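Local coordinates for protein L-lysine 6-oxidase (Marinomonas mediterranea, PDB 3WEU) that oxidises the epsilon-amino group of free L-lysine with a cysteine tryptophylquinone cofactor, releasing ammonium and the hydrogen peroxide that makes it antibacterial, at residues 90-95 with 498-503; 523-528 with 570-575. All blocks are in the same frame, centred on the assembly; numbering follows the deposited sequence.

Contact 1 (90-95 with 498-503)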
ATOM      1  N   ALA A  90      26.365   5.970 -20.454  1.00 18.49           N
ATOM      2  CA  ALA A  90      26.054   5.178 -19.256  1.00 17.98           C
ATOM      3  C   ALA A  90      25.021   5.884 -18.393  1.00 19.09           C
ATOM      4  O   ALA A  90      24.742   7.086 -18.567  1.00 17.11           O
ATOM      5  CB  ALA A  90      27.313   4.909 -18.405  1.00 19.44           C
ATOM      6  N   ASN A  91      24.368   5.109 -17.531  1.00 17.41           N
ATOM      7  CA  ASN A  91      23.448   5.678 -16.581  1.00 18.17           C
ATOM      8  C   ASN A  91      23.933   5.293 -15.242  1.00 17.78           C
ATOM      9  O   ASN A  91      23.860   4.086 -14.860  1.00 19.12           O
ATOM     10  CB  ASN A  91      22.059   5.108 -16.847  1.00 16.89           C
ATOM     11  CG  ASN A  91      21.011   5.568 -15.867  1.00 20.14           C
ATOM     12  OD1 ASN A  91      21.191   5.575 -14.651  1.00 20.77           O
ATOM     13  ND2 ASN A  91      19.861   5.837 -16.394  1.00 19.21           N
ATOM     14  N   LYS A  92      24.348   6.288 -14.476  1.00 18.51           N
ATOM     15  CA  LYS A  92      24.852   6.030 -13.114  1.00 16.74           C
ATOM     16  C   LYS A  92      23.858   6.322 -12.040  1.00 19.10           C
ATOM     17  O   LYS A  92      24.236   6.335 -10.841  1.00 20.02           O
ATOM     18  CB  LYS A  92      26.059   6.929 -12.889  1.00 18.05           C
ATOM     19  CG  LYS A  92      27.370   6.423 -13.398  1.00 19.15           C
ATOM     20  CD  LYS A  92      28.441   7.363 -13.013  1.00 19.04           C
ATOM     21  CE  LYS A  92      29.867   6.924 -13.291  1.00 20.86           C
ATOM     22  NZ  LYS A  92      30.830   7.905 -12.721  1.00 20.20           N
ATOM     23  N   LYS A  93      22.589   6.586 -12.404  1.00 17.19           N
ATOM     24  CA  LYS A  93      21.665   7.119 -11.452  1.00 17.71           C
ATOM     25  C   LYS A  93      21.479   6.158 -10.230  1.00 21.74           C
ATOM     26  O   LYS A  93      21.343   6.600  -9.116  1.00 19.95           O
ATOM     27  CB  LYS A  93      20.273   7.322 -12.033  1.00 18.38           C
ATOM     28  CG  LYS A  93      20.199   8.308 -13.182  1.00 18.42           C
ATOM     29  CD  LYS A  93      18.722   8.509 -13.547  1.00 17.62           C
ATOM     30  CE  LYS A  93      18.588   9.552 -14.659  1.00 17.59           C
ATOM     31  NZ  LYS A  93      17.194   9.923 -14.948  1.00 15.70           N
ATOM     32  N   ALA A  94      21.326   4.870 -10.495  1.00 20.44           N
ATOM     33  CA  ALA A  94      21.060   3.912  -9.407  1.00 21.85           C
ATOM     34  C   ALA A  94      22.248   3.802  -8.408  1.00 19.24           C
ATOM     35  O   ALA A  94      22.073   3.359  -7.293  1.00 22.44           O
ATOM     36  CB  ALA A  94      20.658   2.547  -9.930  1.00 19.80           C
ATOM     37  N   ALA A  95      23.401   4.227  -8.833  1.00 19.40           N
ATOM     38  CA  ALA A  95      24.620   4.201  -8.059  1.00 19.62           C
ATOM     39  C   ALA A  95      24.931   5.516  -7.357  1.00 21.91           C
ATOM     40  O   ALA A  95      25.863   5.563  -6.560  1.00 20.76           O
ATOM     41  CB  ALA A  95      25.751   3.867  -9.001  1.00 19.57           C
ATOM     42  N   PRO A 498      31.333   8.836 -18.265  1.00 21.33           N
ATOM     43  CA  PRO A 498      30.010   8.479 -18.749  1.00 20.38           C
ATOM     44  C   PRO A 498      29.013   8.260 -17.587  1.00 21.34           C
ATOM     45  O   PRO A 498      29.293   7.599 -16.577  1.00 19.45           O
ATOM     46  CB  PRO A 498      30.236   7.209 -19.541  1.00 20.44           C
ATOM     47  CG  PRO A 498      31.618   7.303 -20.021  1.00 21.70           C
ATOM     48  CD  PRO A 498      32.388   8.162 -19.033  1.00 20.55           C
ATOM     49  N   GLY A 499      27.831   8.861 -17.730  1.00 19.29           N
ATOM     50  CA  GLY A 499      26.835   8.824 -16.702  1.00 18.47           C
ATOM     51  C   GLY A 499      26.896  10.006 -15.746  1.00 16.64           C
ATOM     52  O   GLY A 499      25.909  10.246 -15.019  1.00 19.83           O
ATOM     53  N   ASP A 500      27.932  10.814 -15.804  1.00 17.44           N
ATOM     54  CA  ASP A 500      28.083  11.850 -14.803  1.00 16.84           C
ATOM     55  C   ASP A 500      27.097  13.015 -14.922  1.00 17.97           C
ATOM     56  O   ASP A 500      26.674  13.592 -13.904  1.00 18.96           O
ATOM     57  CB  ASP A 500      29.524  12.337 -14.712  1.00 17.91           C
ATOM     58  CG  ASP A 500      30.420  11.379 -13.904  1.00 16.82           C
ATOM     59  OD1 ASP A 500      29.906  10.402 -13.335  1.00 17.39           O
ATOM     60  OD2 ASP A 500      31.622  11.669 -13.932  1.00 18.44           O
ATOM     61  N   LEU A 501      26.753  13.399 -16.151  1.00 19.01           N
ATOM     62  CA  LEU A 501      25.876  14.560 -16.339  1.00 17.76           C
ATOM     63  C   LEU A 501      24.420  14.295 -15.987  1.00 17.65           C
ATOM     64  O   LEU A 501      23.693  15.245 -15.677  1.00 19.22           O
ATOM     65  CB  LEU A 501      26.012  15.165 -17.736  1.00 18.55           C
ATOM     66  CG  LEU A 501      27.134  16.180 -17.873  1.00 19.20           C
ATOM     67  CD1 LEU A 501      28.435  15.678 -17.443  1.00 22.13           C
ATOM     68  CD2 LEU A 501      27.227  16.708 -19.288  1.00 18.87           C
ATOM     69  N   THR A 502      23.976  13.032 -15.967  1.00 16.91           N
ATOM     70  CA  THR A 502      22.565  12.735 -15.672  1.00 15.29           C
ATOM     71  C   THR A 502      22.344  11.989 -14.364  1.00 14.16           C
ATOM     72  O   THR A 502      21.227  11.731 -13.954  1.00 16.19           O
ATOM     73  CB  THR A 502      21.884  11.961 -16.822  1.00 16.90           C
ATOM     74  OG1 THR A 502      22.562  10.713 -17.078  1.00 17.59           O
ATOM     75  CG2 THR A 502      21.851  12.882 -18.125  1.00 17.20           C
ATOM     76  N   LYS A 503      23.398  11.615 -13.663  1.00 16.35           N
ATOM     77  CA  LYS A 503      23.189  10.673 -12.574  1.00 16.69           C
ATOM     78  C   LYS A 503      22.429  11.235 -11.408  1.00 16.79           C
ATOM     79  O   LYS A 503      21.798  10.470 -10.649  1.00 18.84           O
ATOM     80  CB  LYS A 503      24.528  10.128 -12.079  1.00 18.34           C
ATOM     81  CG  LYS A 503      25.416  11.152 -11.458  1.00 17.17           C
ATOM     82  CD  LYS A 503      26.836  10.641 -11.333  1.00 19.85           C
ATOM     83  CE  LYS A 503      27.794  11.738 -10.855  1.00 21.12           C
ATOM     84  NZ  LYS A 503      29.163  11.196 -10.505  1.00 21.77           N
TER
HETATM   85  O   HOH W   1      23.654   8.776 -15.304  1.00 16.88           O
HETATM   86  O   HOH W   2      29.993   8.497 -10.015  1.00 21.82           O

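Contact 2 (523-528 with 570-575)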
ATOM      1  N   PHE A 523       6.440  32.662   1.638  1.00 13.18           N
ATOM      2  CA  PHE A 523       7.207  33.863   1.392  1.00 15.27           C
ATOM      3  C   PHE A 523       7.360  34.798   2.616  1.00 15.33           C
ATOM      4  O   PHE A 523       7.611  35.986   2.470  1.00 16.68           O
ATOM      5  CB  PHE A 523       6.664  34.613   0.208  1.00 14.66           C
ATOM      6  CG  PHE A 523       5.221  35.001   0.307  1.00 14.75           C
ATOM      7  CD1 PHE A 523       4.868  36.266   0.703  1.00 16.31           C
ATOM      8  CD2 PHE A 523       4.217  34.155  -0.141  1.00 14.29           C
ATOM      9  CE1 PHE A 523       3.541  36.695   0.735  1.00 16.84           C
ATOM     10  CE2 PHE A 523       2.877  34.564  -0.095  1.00 15.45           C
ATOM     11  CZ  PHE A 523       2.537  35.827   0.358  1.00 16.15           C
ATOM     12  N   SER A 524       7.216  34.263   3.802  1.00 15.42           N
ATOM     13  CA  SER A 524       7.223  35.101   5.035  1.00 14.76           C
ATOM     14  C   SER A 524       8.448  34.854   5.875  1.00 16.48           C
ATOM     15  O   SER A 524       8.862  35.708   6.648  1.00 14.24           O
ATOM     16  CB  SER A 524       5.992  34.828   5.895  1.00 14.95           C
ATOM     17  OG  SER A 524       5.923  33.471   6.273  1.00 12.82           O
ATOM     18  N   GLU A 525       9.036  33.674   5.774  1.00 16.46           N
ATOM     19  CA  GLU A 525      10.170  33.297   6.639  1.00 16.62           C
ATOM     20  C   GLU A 525      11.259  32.733   5.744  1.00 16.47           C
ATOM     21  O   GLU A 525      11.150  31.593   5.233  1.00 15.18           O
ATOM     22  CB  GLU A 525       9.764  32.219   7.649  1.00 18.68           C
ATOM     23  CG  GLU A 525       8.876  32.771   8.780  1.00 20.17           C
ATOM     24  CD  GLU A 525       9.709  33.614   9.760  1.00 20.34           C
ATOM     25  OE1 GLU A 525      10.950  33.722   9.629  1.00 19.97           O
ATOM     26  OE2 GLU A 525       9.069  34.243  10.569  1.00 23.72           O
ATOM     27  N   PRO A 526      12.337  33.509   5.563  1.00 17.68           N
ATOM     28  CA  PRO A 526      13.349  33.130   4.583  1.00 16.73           C
ATOM     29  C   PRO A 526      13.966  31.763   4.783  1.00 16.85           C
ATOM     30  O   PRO A 526      14.386  31.112   3.805  1.00 15.67           O
ATOM     31  CB  PRO A 526      14.413  34.193   4.796  1.00 17.40           C
ATOM     32  CG  PRO A 526      13.605  35.447   5.137  1.00 18.64           C
ATOM     33  CD  PRO A 526      12.458  34.934   5.987  1.00 18.43           C
ATOM     34  N   SER A 527      14.045  31.287   6.038  1.00 14.69           N
ATOM     35  CA  SER A 527      14.685  29.991   6.312  1.00 15.27           C
ATOM     36  C   SER A 527      13.738  28.763   6.251  1.00 16.28           C
ATOM     37  O   SER A 527      14.162  27.624   6.356  1.00 17.25           O
ATOM     38  CB  SER A 527      15.387  30.087   7.718  1.00 16.27           C
ATOM     39  OG  SER A 527      14.350  30.113   8.695  1.00 17.23           O
ATOM     40  N   VAL A 528      12.466  28.991   5.973  1.00 14.59           N
ATOM     41  CA  VAL A 528      11.435  27.972   6.012  1.00 14.17           C
ATOM     42  C   VAL A 528      10.788  27.751   4.641  1.00 15.06           C
ATOM     43  O   VAL A 528      10.274  28.703   4.028  1.00 15.57           O
ATOM     44  CB  VAL A 528      10.340  28.389   6.946  1.00 14.72           C
ATOM     45  CG1 VAL A 528       9.247  27.316   6.934  1.00 15.94           C
ATOM     46  CG2 VAL A 528      10.915  28.521   8.396  1.00 15.61           C
ATOM     47  N   VAL A 570       4.366  20.580   5.400  1.00 20.61           N
ATOM     48  CA  VAL A 570       3.568  21.289   4.431  1.00 22.71           C
ATOM     49  C   VAL A 570       4.092  22.694   4.258  1.00 19.32           C
ATOM     50  O   VAL A 570       4.701  23.200   5.141  1.00 17.70           O
ATOM     51  CB  VAL A 570       2.098  21.367   4.857  1.00 29.27           C
ATOM     52  CG1 VAL A 570       1.559  19.919   4.940  1.00 34.08           C
ATOM     53  CG2 VAL A 570       1.910  22.143   6.147  1.00 27.73           C
ATOM     54  N   PRO A 571       3.865  23.277   3.094  1.00 18.19           N
ATOM     55  CA  PRO A 571       4.278  24.645   2.899  1.00 19.41           C
ATOM     56  C   PRO A 571       3.741  25.551   3.979  1.00 16.70           C
ATOM     57  O   PRO A 571       2.595  25.500   4.299  1.00 18.48           O
ATOM     58  CB  PRO A 571       3.655  24.993   1.517  1.00 20.87           C
ATOM     59  CG  PRO A 571       3.570  23.658   0.789  1.00 20.96           C
ATOM     60  CD  PRO A 571       3.201  22.702   1.897  1.00 20.15           C
ATOM     61  N   LEU A 572       4.587  26.352   4.570  1.00 15.39           N
ATOM     62  CA  LEU A 572       4.162  27.306   5.582  1.00 15.42           C
ATOM     63  C   LEU A 572       3.372  28.428   4.952  1.00 16.39           C
ATOM     64  O   LEU A 572       3.895  29.101   4.076  1.00 18.19           O
ATOM     65  CB  LEU A 572       5.350  27.901   6.324  1.00 14.52           C
ATOM     66  CG  LEU A 572       5.008  28.860   7.460  1.00 15.12           C
ATOM     67  CD1 LEU A 572       4.338  28.066   8.633  1.00 15.37           C
ATOM     68  CD2 LEU A 572       6.235  29.606   7.883  1.00 16.22           C
ATOM     69  N   PRO A 573       2.141  28.662   5.383  1.00 15.61           N
ATOM     70  CA  PRO A 573       1.440  29.859   4.894  1.00 16.27           C
ATOM     71  C   PRO A 573       2.082  31.116   5.465  1.00 17.72           C
ATOM     72  O   PRO A 573       2.612  31.033   6.559  1.00 15.94           O
ATOM     73  CB  PRO A 573       0.079  29.729   5.485  1.00 18.34           C
ATOM     74  CG  PRO A 573      -0.050  28.321   5.933  1.00 19.08           C
ATOM     75  CD  PRO A 573       1.291  27.872   6.301  1.00 17.66           C
ATOM     76  N   PRO A 574       2.031  32.254   4.781  1.00 15.05           N
ATOM     77  CA  PRO A 574       1.373  32.414   3.496  1.00 14.98           C
ATOM     78  C   PRO A 574       2.286  31.979   2.358  1.00 14.39           C
ATOM     79  O   PRO A 574       3.535  32.087   2.451  1.00 13.54           O
ATOM     80  CB  PRO A 574       1.077  33.927   3.437  1.00 14.92           C
ATOM     81  CG  PRO A 574       2.273  34.494   4.158  1.00 15.18           C
ATOM     82  CD  PRO A 574       2.461  33.542   5.339  1.00 15.22           C
ATOM     83  N   ALA A 575       1.681  31.424   1.302  1.00 14.07           N
ATOM     84  CA  ALA A 575       2.480  30.850   0.256  1.00 12.31           C
ATOM     85  C   ALA A 575       1.998  31.274  -1.105  1.00 12.08           C
ATOM     86  O   ALA A 575       0.845  31.734  -1.243  1.00 13.64           O
ATOM     87  CB  ALA A 575       2.483  29.359   0.332  1.00 13.86           C
TER

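Contact 1 (90-95 with 498-503)
Ala90 lays its CB against Pro498, 3.9 Å from that ring's CB, where strand 80-91 of the large mixed sheet passes beside the loop between helices 489-492 and 510-515. What joins the two is a buried salt-bridge network, Lys92-Asp500-Lys503, together with a water bridge. The carbonyl O of Ala90 accepts a CA-H...O contact from Gly499, whose positive phi and close neighbours, Lys92 CG among them, suit a residue without a side chain. Asn91 faces away from the loop and turns the chain instead: its OD1 takes the N-H of Lys93, an Asx turn. Lys92 makes the largest share of the contact. Its backbone N donates to water 1, which donates in turn to Gly499 O and to Thr502 OG1, so one molecule ties Lys92 to two points of the loop; the Thr502 hydroxyl also bonds Asp223. Lys92 CB packs 3.6 Å from Lys503 CB; beyond CG the chain is extended, and its CG, CD and CE run past Pro498 O. NZ then meets Asp500 OD1 at 2.7 Å on the syn side, 20° out of the carboxylate plane, and pairs with Glu497 as well. Lys93 runs its own extended chain past Thr502 O to reach Asp219, while its CA-H points at Lys503 O, 3.4 Å from CA. Lys503 closes the network; its NZ also bridges to Glu489. The two ammonium nitrogens, Lys92 NZ and Lys503 NZ, stand 4.3 Å apart, a repulsion that the acidic partners and a shared acceptor, water 2, probably offset. They grip Asp500 OD1 from opposite faces: Lys503 NZ comes from above the carboxylate, 3.0 Å from OD1 and 71° out of the plane.

Contact 2 (523-528 with 570-575)
Phe523 has its CG between the backbone N and the carbonyl carbon (chi1 57°), and its side chain crosses that of Pro574 at about a right angle. Leu572, by contrast, holds CG anti to its backbone N (chi1 -177°), on a side chain whose CD2 packs 3.9 Å from Val528 CG1. Between these two apolar meetings runs a link of main chain: Phe523 N donates to Pro574 O at 3.1 Å, with an N-H...O angle of 156°, in the carbonyl plane. Pro574, which follows a cis peptide bond, puts CG over one face of the Phe523 ring, 4.3 Å from the centroid and displaced toward the rim, a CH-pi contact, while the carbonyl carbon of Ala575 lies at the ring edge, 3.6 Å from CE2. Pro574 CD lies 3.6 Å from Ser524 OG, a hydroxyl that is also hydrogen-bonded to Asn522; the same Asn522 amide also holds Leu572 O. A type I turn from Glu525 to Val528 leads the chain into strand 530-543, the antiparallel partner of strand 557-571, so the contact packs the approach to one strand of this two-stranded ribbon against the exit from the other. Pro573 and Pro574 have no N-H to give, and at Pro574 the link across uses its carbonyl O and its ring carbons: one backbone bond, with CH-pi and aliphatic packing around it, joins two segments at the protein surface.

In the fold
The two contacts differ in burial and in chemistry, and the buried one is the more highly charged. Contact 1 lies in the interior, about 16 Å from the chain centre to its own centre, and brings together segments 403 residues apart, one from the N-terminal and one from the C-terminal part of the chain; lysines and acids, paired with each other and bridged by two waters, carry it. Contact 2, its centre about 25 Å from the chain centre, is a surface contact between segments only 42 residues apart, at the base of a two-stranded ribbon, and relies on proline, aromatic and aliphatic carbons plus a main-chain bond. The contacts share no helix or strand. They follow in series along the chain, with nearest atoms about 25 Å apart.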